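Local atomic coordinates of vaginolysin (Gardnerella vaginalis, PDB entry 5IMY), a protein that probably acts as a secreted, cholesterol-binding toxin of the cholesterol-dependent cytolysin family, damaging host cell membranes and lysing the cells. Residues N49-D54 / E66-N71; K70-T75 / S367-T372; P91-R96 / P106-A111; R113-L118 / T133-T138; A389-Y394 / V445-L450. All coordinates share one frame; numbering follows the deposited sequence.

Overall arrangement
The five contacts are spread along an elongated chain. Contact 1 comes first, about 12 Å from contact 2 between centres. The two share Lys70 and Asn71 on strand 62-76 and belong to one mixed sheet. Contact 2 joins parts far apart in sequence, and contacts 3 and 4 are nested inside the loop it closes. These two are about 13 Å apart between centres, touch each other, and reach the large antiparallel sheet. Contact 5 comes last, in the C-terminal beta sandwich domain, about 90 Å from contact 3 and about 96 Å from contact 4 between centres. Strand 363-389 runs from contact 2 toward contact 5, linking the middle of the molecule to that domain.

Contact 1 of 5, residues N49-D54 / E66-N71; sequences NKFSSD and EHQKKN
Phe51, Ser52 and Ser53 pair with Gln68, His67 and Glu66 in a beta hairpin of strands 51-57 and 62-76. The short strand axes run antiparallel at 173°, 4.5 Å apart at their closest. Ser52 and His67 form the hydrogen-bonded pair. Ser52 N gives a nearly straight bond to His67 O (2.8 Å), and His67 N returns one to Ser52 O (2.8 Å). A longer bond from Lys69 N to Lys50 O (3.2 Å) follows where the first strand begins. Phe51, Ser53, Glu66 and Gln68 share one face of the sheet. Phe51 CG is anti to the backbone N (chi1 -176°), and the ring lies beside Gln68, with CD1 3.8 Å from Gln68 CB. His67 O sits over one face of this ring, toward its rim. The other edge of strand 51-57 meets a second subunit, where Phe51 N bonds to Ser55 OG of that subunit. Further along, Ser53 OG rests 3.5 Å from Glu66 CB.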
# COMPACT_ATOMS: atom_id res chain seq x y z
N ASN A 49 -1.15 -3.96 -18.19
CA ASN A 49 -0.98 -4.08 -16.74
C ASN A 49 -1.53 -2.90 -15.93
O ASN A 49 -1.34 -2.89 -14.71
CB ASN A 49 0.50 -4.26 -16.42
CG ASN A 49 0.74 -4.67 -14.98
OD1 ASN A 49 -0.11 -5.30 -14.35
ND2 ASN A 49 1.91 -4.31 -14.46
N LYS A 50 -2.19 -1.92 -16.57
CA LYS A 50 -2.82 -0.76 -15.92
C LYS A 50 -2.93 -0.79 -14.40
O LYS A 50 -3.28 -1.81 -13.80
CB LYS A 50 -4.23 -0.59 -16.48
CG LYS A 50 -4.42 0.64 -17.35
CD LYS A 50 -5.85 0.72 -17.88
CE LYS A 50 -6.15 -0.37 -18.91
NZ LYS A 50 -7.59 -0.71 -18.96
N PHE A 51 -2.69 0.37 -13.77
CA PHE A 51 -2.93 0.57 -12.34
C PHE A 51 -3.40 2.00 -12.14
O PHE A 51 -2.70 2.94 -12.54
CB PHE A 51 -1.68 0.30 -11.51
CG PHE A 51 -1.89 0.40 -10.02
CD1 PHE A 51 -1.98 -0.75 -9.24
CD2 PHE A 51 -2.01 1.63 -9.39
CE1 PHE A 51 -2.18 -0.66 -7.87
CE2 PHE A 51 -2.21 1.72 -8.03
CZ PHE A 51 -2.30 0.58 -7.27
N SER A 52 -4.57 2.18 -11.53
CA SER A 52 -5.16 3.50 -11.36
C SER A 52 -5.73 3.64 -9.95
O SER A 52 -6.05 2.65 -9.28
CB SER A 52 -6.27 3.77 -12.38
OG SER A 52 -5.74 3.83 -13.70
N SER A 53 -5.85 4.89 -9.51
CA SER A 53 -6.50 5.22 -8.25
C SER A 53 -7.17 6.58 -8.38
O SER A 53 -6.72 7.44 -9.13
CB SER A 53 -5.51 5.23 -7.08
OG SER A 53 -5.17 3.92 -6.68
N ASP A 54 -8.26 6.75 -7.63
CA ASP A 54 -8.95 8.03 -7.56
C ASP A 54 -9.69 8.08 -6.23
O ASP A 54 -9.77 7.09 -5.50
CB ASP A 54 -9.91 8.22 -8.74
CG ASP A 54 -9.77 9.59 -9.39
OD1 ASP A 54 -9.25 10.52 -8.73
OD2 ASP A 54 -10.19 9.74 -10.55
N GLU A 66 -9.40 1.84 -6.32
CA GLU A 66 -8.15 1.49 -6.98
C GLU A 66 -8.41 0.38 -7.98
O GLU A 66 -8.98 -0.66 -7.63
CB GLU A 66 -7.08 1.08 -5.96
CG GLU A 66 -6.68 -0.39 -5.95
CD GLU A 66 -5.49 -0.65 -5.06
OE1 GLU A 66 -5.20 0.20 -4.19
OE2 GLU A 66 -4.82 -1.69 -5.24
N HIS A 67 -7.99 0.61 -9.22
CA HIS A 67 -8.16 -0.34 -10.31
C HIS A 67 -6.80 -0.92 -10.67
O HIS A 67 -5.80 -0.19 -10.72
CB HIS A 67 -8.77 0.34 -11.53
CG HIS A 67 -9.87 1.30 -11.20
ND1 HIS A 67 -11.17 1.13 -11.65
CD2 HIS A 67 -9.88 2.44 -10.48
CE1 HIS A 67 -11.92 2.12 -11.21
NE2 HIS A 67 -11.16 2.93 -10.50
N GLN A 68 -6.75 -2.23 -10.90
CA GLN A 68 -5.51 -2.88 -11.30
C GLN A 68 -5.85 -4.11 -12.12
O GLN A 68 -6.85 -4.78 -11.86
CB GLN A 68 -4.66 -3.25 -10.08
CG GLN A 68 -5.00 -4.60 -9.46
CD GLN A 68 -4.69 -4.65 -7.98
OE1 GLN A 68 -3.54 -4.51 -7.56
NE2 GLN A 68 -5.73 -4.85 -7.17
N LYS A 69 -5.01 -4.39 -13.11
CA LYS A 69 -5.26 -5.49 -14.03
C LYS A 69 -4.90 -6.81 -13.37
O LYS A 69 -3.76 -7.00 -12.92
CB LYS A 69 -4.46 -5.28 -15.32
CG LYS A 69 -4.54 -6.44 -16.31
CD LYS A 69 -3.42 -7.45 -16.10
CE LYS A 69 -3.17 -8.25 -17.36
NZ LYS A 69 -2.98 -9.69 -17.09
N LYS A 70 -5.86 -7.72 -13.31
CA LYS A 70 -5.65 -9.06 -12.78
C LYS A 70 -5.98 -10.10 -13.85
O LYS A 70 -6.36 -9.78 -14.97
CB LYS A 70 -6.52 -9.30 -11.53
CG LYS A 70 -6.10 -8.50 -10.32
CD LYS A 70 -6.56 -9.19 -9.06
CE LYS A 70 -6.31 -8.33 -7.84
NZ LYS A 70 -7.59 -7.98 -7.21
N ASN A 71 -5.82 -11.36 -13.47
CA ASN A 71 -6.17 -12.49 -14.32
C ASN A 71 -6.83 -13.56 -13.46
O ASN A 71 -6.40 -13.80 -12.33
CB ASN A 71 -4.93 -13.06 -15.02
CG ASN A 71 -5.17 -14.46 -15.56
OD1 ASN A 71 -5.60 -14.63 -16.70
ND2 ASN A 71 -4.87 -15.47 -14.74

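Contact 2 of 5, residues K70-T75 / S367-T372; sequences KNITNT and SDYIET
Lys70, Tyr369 and Ile72 carry this antiparallel pairing of segments 70-75 and 367-372, from strands 62-76 and 363-389, whose axes here are 136° apart. Lys70 and Tyr369 exchange two backbone bonds, Lys70 N to Tyr369 O (2.7 Å) and Tyr369 N to Lys70 O (3.1 Å). Ile72 and Ser367 form the next hydrogen-bonded pair. The side chains of Lys70, Ile72 and Tyr369 project from the same face of the sheet. Tyr369 CG lies between its backbone N and carbonyl carbon (chi1 72°), and the ring extends across to strand 62-76. Its CE2 meets Ile72 CB at 3.9 Å, and Ile72 N lies at the ring edge, in plane. Lys70 CB and CD pass by the hydroxyl end of Tyr369, with CB 3.9 Å from Tyr369 CZ. Helix 177-184 packs on this face, with Gln179 touching both Ile72 and Tyr369. Lys70 and Glu371 form a salt bridge whose modelled detail is doubtful. Four backbone bonds thus hold the strands, and the tyrosine ring adds apolar contact with Lys70 and Ile72.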
# COMPACT_ATOMS: atom_id res chain seq x y z
N LYS A 70 -5.86 -7.72 -13.31
CA LYS A 70 -5.65 -9.06 -12.78
C LYS A 70 -5.98 -10.10 -13.85
O LYS A 70 -6.36 -9.78 -14.97
CB LYS A 70 -6.52 -9.30 -11.53
CG LYS A 70 -6.10 -8.50 -10.32
CD LYS A 70 -6.56 -9.19 -9.06
CE LYS A 70 -6.31 -8.33 -7.84
NZ LYS A 70 -7.59 -7.98 -7.21
N ASN A 71 -5.82 -11.36 -13.47
CA ASN A 71 -6.17 -12.49 -14.32
C ASN A 71 -6.83 -13.56 -13.46
O ASN A 71 -6.40 -13.80 -12.33
CB ASN A 71 -4.93 -13.06 -15.02
CG ASN A 71 -5.17 -14.46 -15.56
OD1 ASN A 71 -5.60 -14.63 -16.70
ND2 ASN A 71 -4.87 -15.47 -14.74
N ILE A 72 -7.86 -14.19 -14.00
CA ILE A 72 -8.52 -15.32 -13.35
C ILE A 72 -8.30 -16.55 -14.22
O ILE A 72 -8.51 -16.50 -15.44
CB ILE A 72 -10.02 -15.07 -13.13
CG1 ILE A 72 -10.64 -16.23 -12.34
CG2 ILE A 72 -10.73 -14.80 -14.47
CD1 ILE A 72 -12.01 -16.68 -12.80
N THR A 73 -7.87 -17.64 -13.60
CA THR A 73 -7.77 -18.94 -14.25
C THR A 73 -8.58 -19.93 -13.43
O THR A 73 -8.42 -20.01 -12.21
CB THR A 73 -6.32 -19.42 -14.37
OG1 THR A 73 -5.52 -18.38 -14.96
CG2 THR A 73 -6.24 -20.67 -15.23
N ASN A 74 -9.46 -20.68 -14.09
CA ASN A 74 -10.33 -21.62 -13.41
C ASN A 74 -10.28 -22.96 -14.12
O ASN A 74 -10.35 -23.02 -15.36
CB ASN A 74 -11.77 -21.11 -13.37
CG ASN A 74 -12.63 -21.88 -12.39
OD1 ASN A 74 -12.14 -22.39 -11.38
ND2 ASN A 74 -13.93 -21.97 -12.68
N THR A 75 -10.14 -24.03 -13.35
CA THR A 75 -10.14 -25.40 -13.86
C THR A 75 -11.18 -26.19 -13.09
O THR A 75 -11.09 -26.29 -11.86
CB THR A 75 -8.75 -26.04 -13.73
OG1 THR A 75 -7.79 -25.25 -14.43
CG2 THR A 75 -8.76 -27.45 -14.29
N SER A 367 -9.16 -15.48 -18.17
CA SER A 367 -9.47 -14.21 -18.79
C SER A 367 -8.85 -13.09 -17.97
O SER A 367 -8.87 -13.13 -16.74
CB SER A 367 -10.99 -13.99 -18.90
OG SER A 367 -11.28 -12.67 -19.30
N ASP A 368 -8.30 -12.10 -18.66
CA ASP A 368 -7.83 -10.90 -18.00
C ASP A 368 -9.01 -9.99 -17.68
O ASP A 368 -10.03 -10.00 -18.37
CB ASP A 368 -6.81 -10.15 -18.86
CG ASP A 368 -5.48 -10.87 -18.95
OD1 ASP A 368 -5.25 -11.80 -18.15
OD2 ASP A 368 -4.65 -10.49 -19.81
N TYR A 369 -8.86 -9.20 -16.62
CA TYR A 369 -9.89 -8.26 -16.22
C TYR A 369 -9.29 -7.27 -15.25
O TYR A 369 -8.28 -7.54 -14.59
CB TYR A 369 -11.09 -8.97 -15.59
CG TYR A 369 -10.81 -9.52 -14.21
CD1 TYR A 369 -11.27 -8.86 -13.08
CD2 TYR A 369 -10.06 -10.67 -14.04
CE1 TYR A 369 -11.01 -9.35 -11.82
CE2 TYR A 369 -9.80 -11.17 -12.78
CZ TYR A 369 -10.27 -10.51 -11.67
OH TYR A 369 -10.01 -11.00 -10.42
N ILE A 370 -9.92 -6.10 -15.16
CA ILE A 370 -9.53 -5.05 -14.23
C ILE A 370 -10.43 -5.16 -13.01
O ILE A 370 -11.65 -5.03 -13.12
CB ILE A 370 -9.63 -3.67 -14.89
CG1 ILE A 370 -8.42 -3.43 -15.81
CG2 ILE A 370 -9.73 -2.55 -13.85
CD1 ILE A 370 -8.78 -3.27 -17.26
N GLU A 371 -9.83 -5.40 -11.85
CA GLU A 371 -10.58 -5.41 -10.60
C GLU A 371 -10.50 -4.05 -9.93
O GLU A 371 -9.44 -3.42 -9.90
CB GLU A 371 -10.06 -6.49 -9.64
CG GLU A 371 -10.94 -6.62 -8.40
CD GLU A 371 -10.43 -7.64 -7.41
OE1 GLU A 371 -10.81 -8.83 -7.52
OE2 GLU A 371 -9.64 -7.26 -6.52
N THR A 372 -11.63 -3.61 -9.38
CA THR A 372 -11.71 -2.41 -8.57
C THR A 372 -11.93 -2.79 -7.12
O THR A 372 -12.80 -3.61 -6.81
CB THR A 372 -12.84 -1.49 -9.03
OG1 THR A 372 -12.59 -1.10 -10.38
CG2 THR A 372 -12.92 -0.25 -8.15

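Contact 3 of 5, residues P91-R96 / P106-A111; sequences PGALFR and PSLISA
Phe95 and Pro106 lie side by side, pointing the same way, where the loop after helix 99-102 packs against strand 94-96 of the large antiparallel sheet. Pro106 CB stands over the centre of the Phe95 ring in a CH-pi contact, 3.6 Å from the centroid and 9° off the ring normal. Pro106 CG leans toward the far end of the ring. Leu108 reaches the same ring at its edge instead, with CD2 3.6 Å from Phe95 CE1. That methyl also touches Ala93 CB. The proline and the leucine therefore meet the ring in different ways, one on a face and one near its plane. Val254 and Val256 of strand 253-261 also pack on Phe95.

The backbones are joined by one hydrogen bond, from Ile109 N to Leu94 O (3.0 Å), with the donor well above the carbonyl plane. Leu108 CA adds a CA-H...O contact to the same oxygen. Ile109 points at the strand, and its CD1 comes as close as 3.1 Å to Phe95 O, a tight fit. Ile109 CG1 lies over the centre of the Arg96 guanidinium, while Ser107 OG is near the plane of that group, at its edge. Arg96 is extended from CG to NE. At its tip, Arg96 NH2 donates to a water at 2.8 Å, and Ser110 OG is hydrogen-bonded to the same water at 3.2 Å.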
# COMPACT_ATOMS: atom_id res chain seq x y z
N PRO A 91 -26.39 -39.33 -18.33
CA PRO A 91 -25.38 -40.37 -18.08
C PRO A 91 -25.20 -41.27 -19.29
O PRO A 91 -26.17 -41.87 -19.76
CB PRO A 91 -25.94 -41.13 -16.87
CG PRO A 91 -26.84 -40.15 -16.19
CD PRO A 91 -27.41 -39.28 -17.27
N GLY A 92 -23.98 -41.37 -19.81
CA GLY A 92 -23.69 -42.22 -20.94
C GLY A 92 -23.64 -41.53 -22.29
O GLY A 92 -23.39 -42.20 -23.30
N ALA A 93 -23.87 -40.22 -22.34
CA ALA A 93 -23.81 -39.51 -23.61
C ALA A 93 -22.37 -39.32 -24.06
O ALA A 93 -21.45 -39.21 -23.25
CB ALA A 93 -24.50 -38.14 -23.49
N LEU A 94 -22.18 -39.28 -25.38
CA LEU A 94 -20.87 -39.10 -25.99
C LEU A 94 -20.79 -37.72 -26.63
O LEU A 94 -21.69 -37.32 -27.37
CB LEU A 94 -20.61 -40.17 -27.05
CG LEU A 94 -20.40 -41.61 -26.58
CD1 LEU A 94 -20.36 -42.55 -27.77
CD2 LEU A 94 -19.13 -41.73 -25.75
N PHE A 95 -19.70 -37.00 -26.34
CA PHE A 95 -19.43 -35.72 -26.96
C PHE A 95 -18.03 -35.74 -27.55
O PHE A 95 -17.23 -36.65 -27.32
CB PHE A 95 -19.51 -34.56 -25.96
CG PHE A 95 -20.72 -34.58 -25.08
CD1 PHE A 95 -21.98 -34.82 -25.60
CD2 PHE A 95 -20.60 -34.35 -23.72
CE1 PHE A 95 -23.09 -34.84 -24.78
CE2 PHE A 95 -21.70 -34.36 -22.90
CZ PHE A 95 -22.95 -34.61 -23.43
N ARG A 96 -17.73 -34.70 -28.33
CA ARG A 96 -16.36 -34.37 -28.68
C ARG A 96 -15.84 -33.31 -27.72
O ARG A 96 -16.56 -32.37 -27.37
CB ARG A 96 -16.27 -33.85 -30.12
CG ARG A 96 -16.56 -34.90 -31.17
CD ARG A 96 -16.84 -34.28 -32.52
NE ARG A 96 -17.53 -35.22 -33.40
CZ ARG A 96 -18.85 -35.22 -33.62
NH1 ARG A 96 -19.64 -34.33 -33.04
NH2 ARG A 96 -19.37 -36.13 -34.43
N PRO A 106 -22.70 -29.00 -25.56
CA PRO A 106 -22.10 -30.14 -26.25
C PRO A 106 -23.05 -30.74 -27.27
O PRO A 106 -24.27 -30.76 -27.09
CB PRO A 106 -21.80 -31.12 -25.11
CG PRO A 106 -22.78 -30.78 -24.05
CD PRO A 106 -22.99 -29.29 -24.15
N SER A 107 -22.47 -31.24 -28.36
CA SER A 107 -23.21 -31.95 -29.39
C SER A 107 -22.89 -33.43 -29.31
O SER A 107 -21.74 -33.82 -29.07
CB SER A 107 -22.87 -31.42 -30.79
OG SER A 107 -21.49 -31.57 -31.07
N LEU A 108 -23.91 -34.26 -29.49
CA LEU A 108 -23.74 -35.70 -29.37
C LEU A 108 -22.93 -36.24 -30.54
O LEU A 108 -22.85 -35.64 -31.62
CB LEU A 108 -25.10 -36.40 -29.32
CG LEU A 108 -26.02 -35.97 -28.17
CD1 LEU A 108 -27.44 -36.45 -28.42
CD2 LEU A 108 -25.50 -36.50 -26.85
N ILE A 109 -22.32 -37.40 -30.31
CA ILE A 109 -21.71 -38.20 -31.37
C ILE A 109 -22.72 -39.27 -31.74
O ILE A 109 -23.01 -40.17 -30.94
CB ILE A 109 -20.38 -38.82 -30.93
CG1 ILE A 109 -19.38 -37.72 -30.54
CG2 ILE A 109 -19.79 -39.67 -32.06
CD1 ILE A 109 -18.16 -38.25 -29.82
N SER A 110 -23.28 -39.17 -32.94
CA SER A 110 -24.23 -40.17 -33.41
C SER A 110 -23.45 -41.43 -33.80
O SER A 110 -22.53 -41.36 -34.62
CB SER A 110 -25.03 -39.64 -34.59
OG SER A 110 -24.92 -38.24 -34.70
N ALA A 111 -23.82 -42.56 -33.21
CA ALA A 111 -23.17 -43.82 -33.51
C ALA A 111 -24.02 -44.94 -32.94
O ALA A 111 -24.82 -44.73 -32.02
CB ALA A 111 -21.75 -43.88 -32.93
O HOH W 1 -21.97 -36.96 -35.10

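Contact 4 of 5, residues R113-L118 / T133-T138; sequences RAPITL and TVQRPT
Ile116 and Val134 form the hydrogen-bonded pair that joins the two segments. Val134 N donates to Ile116 O (2.9 Å), nearly along the C=O axis. Ile116 N donates to Val134 O (3.1 Å), and Pro115 CA adds a CA-H...O contact to that oxygen. On the other face Thr117 OG1 and Thr133 OG1 share a weak hydrogen bond of 3.3 Å, in which either may be the donor. Arg113 finds its partners outside the segments: NE bonds to Phe232 O and NH2 to Gly92 O. Pro137 CG lies over one face of this guanidinium, toward the rim, 3.7 Å from Arg113 NH2. The same proline carbon packs against Ile116 CG2 at 3.5 Å, the side chains crossing at about a right angle. Arg136 lays its guanidinium against the aliphatic start of Arg113, with Arg113 CG over its centre. Arg136 NH2 is 3.0 Å from Arg113 N, two donors that are not bonded. Leu118 CD1 touches Val134 CG2, and helix 139-158 adds Val142 on Leu118 and Ala145 on Val134. Thr138, next after Pro137, is at the N-cap position of that helix. This is the open end of a beta hairpin, strands 116-120 and 131-134, whose second strand leads into a helix.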
# COMPACT_ATOMS: atom_id res chain seq x y z
N ARG A 113 -24.79 -47.52 -30.58
CA ARG A 113 -24.36 -47.68 -29.20
C ARG A 113 -24.66 -49.08 -28.68
O ARG A 113 -25.49 -49.82 -29.23
CB ARG A 113 -25.03 -46.64 -28.30
CG ARG A 113 -24.62 -45.21 -28.59
CD ARG A 113 -23.18 -44.95 -28.18
NE ARG A 113 -22.98 -45.16 -26.75
CZ ARG A 113 -23.28 -44.27 -25.81
NH1 ARG A 113 -23.80 -43.09 -26.14
NH2 ARG A 113 -23.06 -44.55 -24.53
N ALA A 114 -23.98 -49.44 -27.60
CA ALA A 114 -24.22 -50.66 -26.86
C ALA A 114 -24.98 -50.36 -25.58
O ALA A 114 -25.03 -49.21 -25.14
CB ALA A 114 -22.89 -51.35 -26.52
N PRO A 115 -25.60 -51.36 -24.96
CA PRO A 115 -26.23 -51.13 -23.66
C PRO A 115 -25.23 -50.59 -22.66
O PRO A 115 -24.02 -50.81 -22.78
CB PRO A 115 -26.75 -52.51 -23.26
CG PRO A 115 -26.92 -53.24 -24.55
CD PRO A 115 -25.84 -52.73 -25.46
N ILE A 116 -25.74 -49.87 -21.66
CA ILE A 116 -24.91 -49.26 -20.64
C ILE A 116 -25.63 -49.36 -19.30
O ILE A 116 -26.86 -49.29 -19.23
CB ILE A 116 -24.58 -47.79 -21.00
CG1 ILE A 116 -23.57 -47.20 -20.00
CG2 ILE A 116 -25.85 -46.94 -21.05
CD1 ILE A 116 -22.73 -46.11 -20.61
N THR A 117 -24.85 -49.53 -18.24
CA THR A 117 -25.39 -49.71 -16.89
C THR A 117 -25.19 -48.44 -16.09
O THR A 117 -24.07 -47.93 -15.98
CB THR A 117 -24.71 -50.89 -16.19
OG1 THR A 117 -24.97 -52.10 -16.91
CG2 THR A 117 -25.24 -51.03 -14.76
N LEU A 118 -26.28 -47.93 -15.53
CA LEU A 118 -26.26 -46.75 -14.67
C LEU A 118 -26.40 -47.17 -13.22
O LEU A 118 -26.95 -48.23 -12.90
CB LEU A 118 -27.39 -45.79 -15.04
CG LEU A 118 -27.55 -45.51 -16.53
CD1 LEU A 118 -28.68 -44.52 -16.75
CD2 LEU A 118 -26.26 -44.99 -17.13
N THR A 133 -29.86 -51.31 -16.30
CA THR A 133 -29.29 -51.32 -17.63
C THR A 133 -30.23 -50.62 -18.60
O THR A 133 -31.45 -50.75 -18.50
CB THR A 133 -29.04 -52.76 -18.09
OG1 THR A 133 -28.00 -53.34 -17.30
CG2 THR A 133 -28.64 -52.81 -19.56
N VAL A 134 -29.65 -49.85 -19.52
CA VAL A 134 -30.40 -49.15 -20.56
C VAL A 134 -29.95 -49.70 -21.90
O VAL A 134 -28.78 -49.55 -22.28
CB VAL A 134 -30.19 -47.63 -20.49
CG1 VAL A 134 -31.06 -46.94 -21.53
CG2 VAL A 134 -30.51 -47.11 -19.09
N GLN A 135 -30.87 -50.34 -22.62
CA GLN A 135 -30.58 -50.84 -23.96
C GLN A 135 -30.60 -49.67 -24.94
O GLN A 135 -31.65 -49.04 -25.13
CB GLN A 135 -31.62 -51.90 -24.37
CG GLN A 135 -32.06 -52.85 -23.27
CD GLN A 135 -31.00 -53.87 -22.91
OE1 GLN A 135 -30.13 -54.19 -23.72
NE2 GLN A 135 -31.08 -54.40 -21.69
N ARG A 136 -29.46 -49.38 -25.55
CA ARG A 136 -29.37 -48.22 -26.42
C ARG A 136 -29.70 -46.96 -25.63
O ARG A 136 -30.86 -46.54 -25.57
CB ARG A 136 -30.32 -48.35 -27.62
CG ARG A 136 -30.02 -47.45 -28.84
CD ARG A 136 -29.03 -46.32 -28.54
NE ARG A 136 -28.80 -45.43 -29.67
CZ ARG A 136 -28.18 -45.77 -30.79
NH1 ARG A 136 -28.00 -44.89 -31.76
NH2 ARG A 136 -27.74 -47.01 -30.95
N PRO A 137 -28.71 -46.31 -25.01
CA PRO A 137 -29.00 -45.11 -24.22
C PRO A 137 -29.24 -43.90 -25.10
O PRO A 137 -28.47 -43.61 -26.02
CB PRO A 137 -27.73 -44.94 -23.37
CG PRO A 137 -26.65 -45.55 -24.20
CD PRO A 137 -27.29 -46.71 -24.91
N THR A 138 -30.33 -43.18 -24.81
CA THR A 138 -30.63 -41.89 -25.41
C THR A 138 -31.14 -40.98 -24.30
O THR A 138 -31.29 -41.40 -23.15
CB THR A 138 -31.64 -42.03 -26.56
OG1 THR A 138 -32.17 -40.74 -26.89
CG2 THR A 138 -32.78 -42.97 -26.19

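Contact 5 of 5, residues A389-Y394 / V445-L450; sequences AYVARY and VEKTGL
Val391 and Ala392 run beside Glu446 and Lys447 in two loop segments whose touching parts run 133° apart, joined by a single bridge between Ala392 and Glu446. Lys447 N donates to Val391 O (2.9 Å), and Arg393 N makes a weak bond to Val445 O (3.4 Å). Glu446 CG occupies the crowded position between its backbone N and carbonyl carbon (chi1 62°). The chain bends again at chi2, and the carboxylate lies over one face of the Tyr390 ring, toward the rim. Glu446 OE1 is 3.1 Å from Tyr390 CG, and the two planes are 43° apart. Glu446 CB also meets the ring, 3.6 Å from Tyr390 CD1. Both segments belong to the C-terminal beta sandwich domain. Residues 446-450 open the tryptophan-rich undecapeptide of cholesterol-dependent cytolysins, a loop at the tip of this domain that in relatives meets the membrane. Polar partners lie outside the segments: Tyr390 OH bonds to Trp475 O, and Glu446 OE1 makes a weak bond to Thr478 OG1. Arg393 makes a cation-pi contact with Trp455, which also packs on Val445. Lys447 runs obliquely past Val391, with its CE 3.8 Å from Val391 CG2.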
# COMPACT_ATOMS: atom_id res chain seq x y z
N ALA A 389 -10.70 25.78 37.90
CA ALA A 389 -9.97 26.86 38.56
C ALA A 389 -8.49 26.53 38.66
O ALA A 389 -7.96 26.33 39.75
CB ALA A 389 -10.55 27.12 39.96
N TYR A 390 -7.81 26.47 37.51
CA TYR A 390 -6.39 26.16 37.45
C TYR A 390 -5.95 26.21 36.00
O TYR A 390 -6.78 26.14 35.08
CB TYR A 390 -6.08 24.79 38.05
CG TYR A 390 -6.97 23.67 37.55
CD1 TYR A 390 -6.83 23.17 36.27
CD2 TYR A 390 -7.95 23.12 38.37
CE1 TYR A 390 -7.64 22.15 35.80
CE2 TYR A 390 -8.77 22.10 37.92
CZ TYR A 390 -8.61 21.62 36.64
OH TYR A 390 -9.42 20.60 36.18
N VAL A 391 -4.65 26.32 35.80
CA VAL A 391 -4.07 26.28 34.46
C VAL A 391 -3.94 24.83 34.02
O VAL A 391 -3.63 23.94 34.82
CB VAL A 391 -2.71 27.00 34.43
CG1 VAL A 391 -2.16 27.05 33.01
CG2 VAL A 391 -2.84 28.40 35.00
N ALA A 392 -4.18 24.58 32.74
CA ALA A 392 -4.08 23.25 32.17
C ALA A 392 -3.31 23.30 30.86
O ALA A 392 -3.21 24.35 30.21
CB ALA A 392 -5.47 22.63 31.93
N ARG A 393 -2.75 22.16 30.49
CA ARG A 393 -2.09 21.97 29.21
C ARG A 393 -2.64 20.70 28.58
O ARG A 393 -3.38 19.94 29.20
CB ARG A 393 -0.56 21.88 29.37
CG ARG A 393 0.07 23.20 29.78
CD ARG A 393 1.59 23.14 29.68
NE ARG A 393 2.19 22.41 30.79
CZ ARG A 393 3.50 22.24 30.94
NH1 ARG A 393 4.35 22.76 30.06
NH2 ARG A 393 3.97 21.56 31.98
N TYR A 394 -2.29 20.47 27.32
CA TYR A 394 -2.70 19.25 26.63
C TYR A 394 -1.49 18.63 25.95
O TYR A 394 -0.59 19.33 25.48
CB TYR A 394 -3.81 19.52 25.60
CG TYR A 394 -5.17 19.80 26.22
CD1 TYR A 394 -5.97 18.77 26.69
CD2 TYR A 394 -5.65 21.10 26.31
CE1 TYR A 394 -7.21 19.03 27.25
CE2 TYR A 394 -6.89 21.36 26.86
CZ TYR A 394 -7.67 20.32 27.33
OH TYR A 394 -8.90 20.58 27.88
N VAL A 445 -2.99 17.13 32.61
CA VAL A 445 -2.15 17.74 33.65
C VAL A 445 -2.57 19.18 33.96
O VAL A 445 -3.01 19.92 33.07
CB VAL A 445 -0.65 17.67 33.28
CG1 VAL A 445 -0.29 16.31 32.68
CG2 VAL A 445 -0.18 18.81 32.35
N GLU A 446 -2.42 19.58 35.22
CA GLU A 446 -2.84 20.90 35.69
C GLU A 446 -1.76 21.49 36.59
O GLU A 446 -1.06 20.76 37.29
CB GLU A 446 -4.16 20.83 36.46
CG GLU A 446 -4.11 19.97 37.73
CD GLU A 446 -4.80 20.62 38.91
OE1 GLU A 446 -4.84 21.87 38.98
OE2 GLU A 446 -5.29 19.87 39.79
N LYS A 447 -1.65 22.82 36.57
CA LYS A 447 -0.67 23.50 37.40
C LYS A 447 -1.12 23.49 38.86
O LYS A 447 -2.16 24.07 39.19
CB LYS A 447 -0.46 24.93 36.92
CG LYS A 447 0.64 25.69 37.68
CD LYS A 447 0.56 27.20 37.47
CE LYS A 447 -0.69 27.81 38.12
NZ LYS A 447 -0.39 28.50 39.41
N THR A 448 -0.34 22.84 39.72
CA THR A 448 -0.68 22.70 41.13
C THR A 448 0.26 23.45 42.06
O THR A 448 -0.14 23.76 43.19
CB THR A 448 -0.68 21.20 41.51
OG1 THR A 448 -1.83 20.57 40.93
CG2 THR A 448 -0.69 20.99 43.02
N GLY A 449 1.48 23.75 41.62
CA GLY A 449 2.43 24.45 42.46
C GLY A 449 3.15 25.57 41.74
O GLY A 449 2.53 26.46 41.16
N LEU A 450 4.48 25.52 41.76
CA LEU A 450 5.32 26.54 41.16
C LEU A 450 5.88 26.06 39.83
O LEU A 450 5.92 24.86 39.54
CB LEU A 450 6.46 26.92 42.11
CG LEU A 450 6.06 27.09 43.58
CD1 LEU A 450 7.28 27.30 44.45
CD2 LEU A 450 5.07 28.23 43.75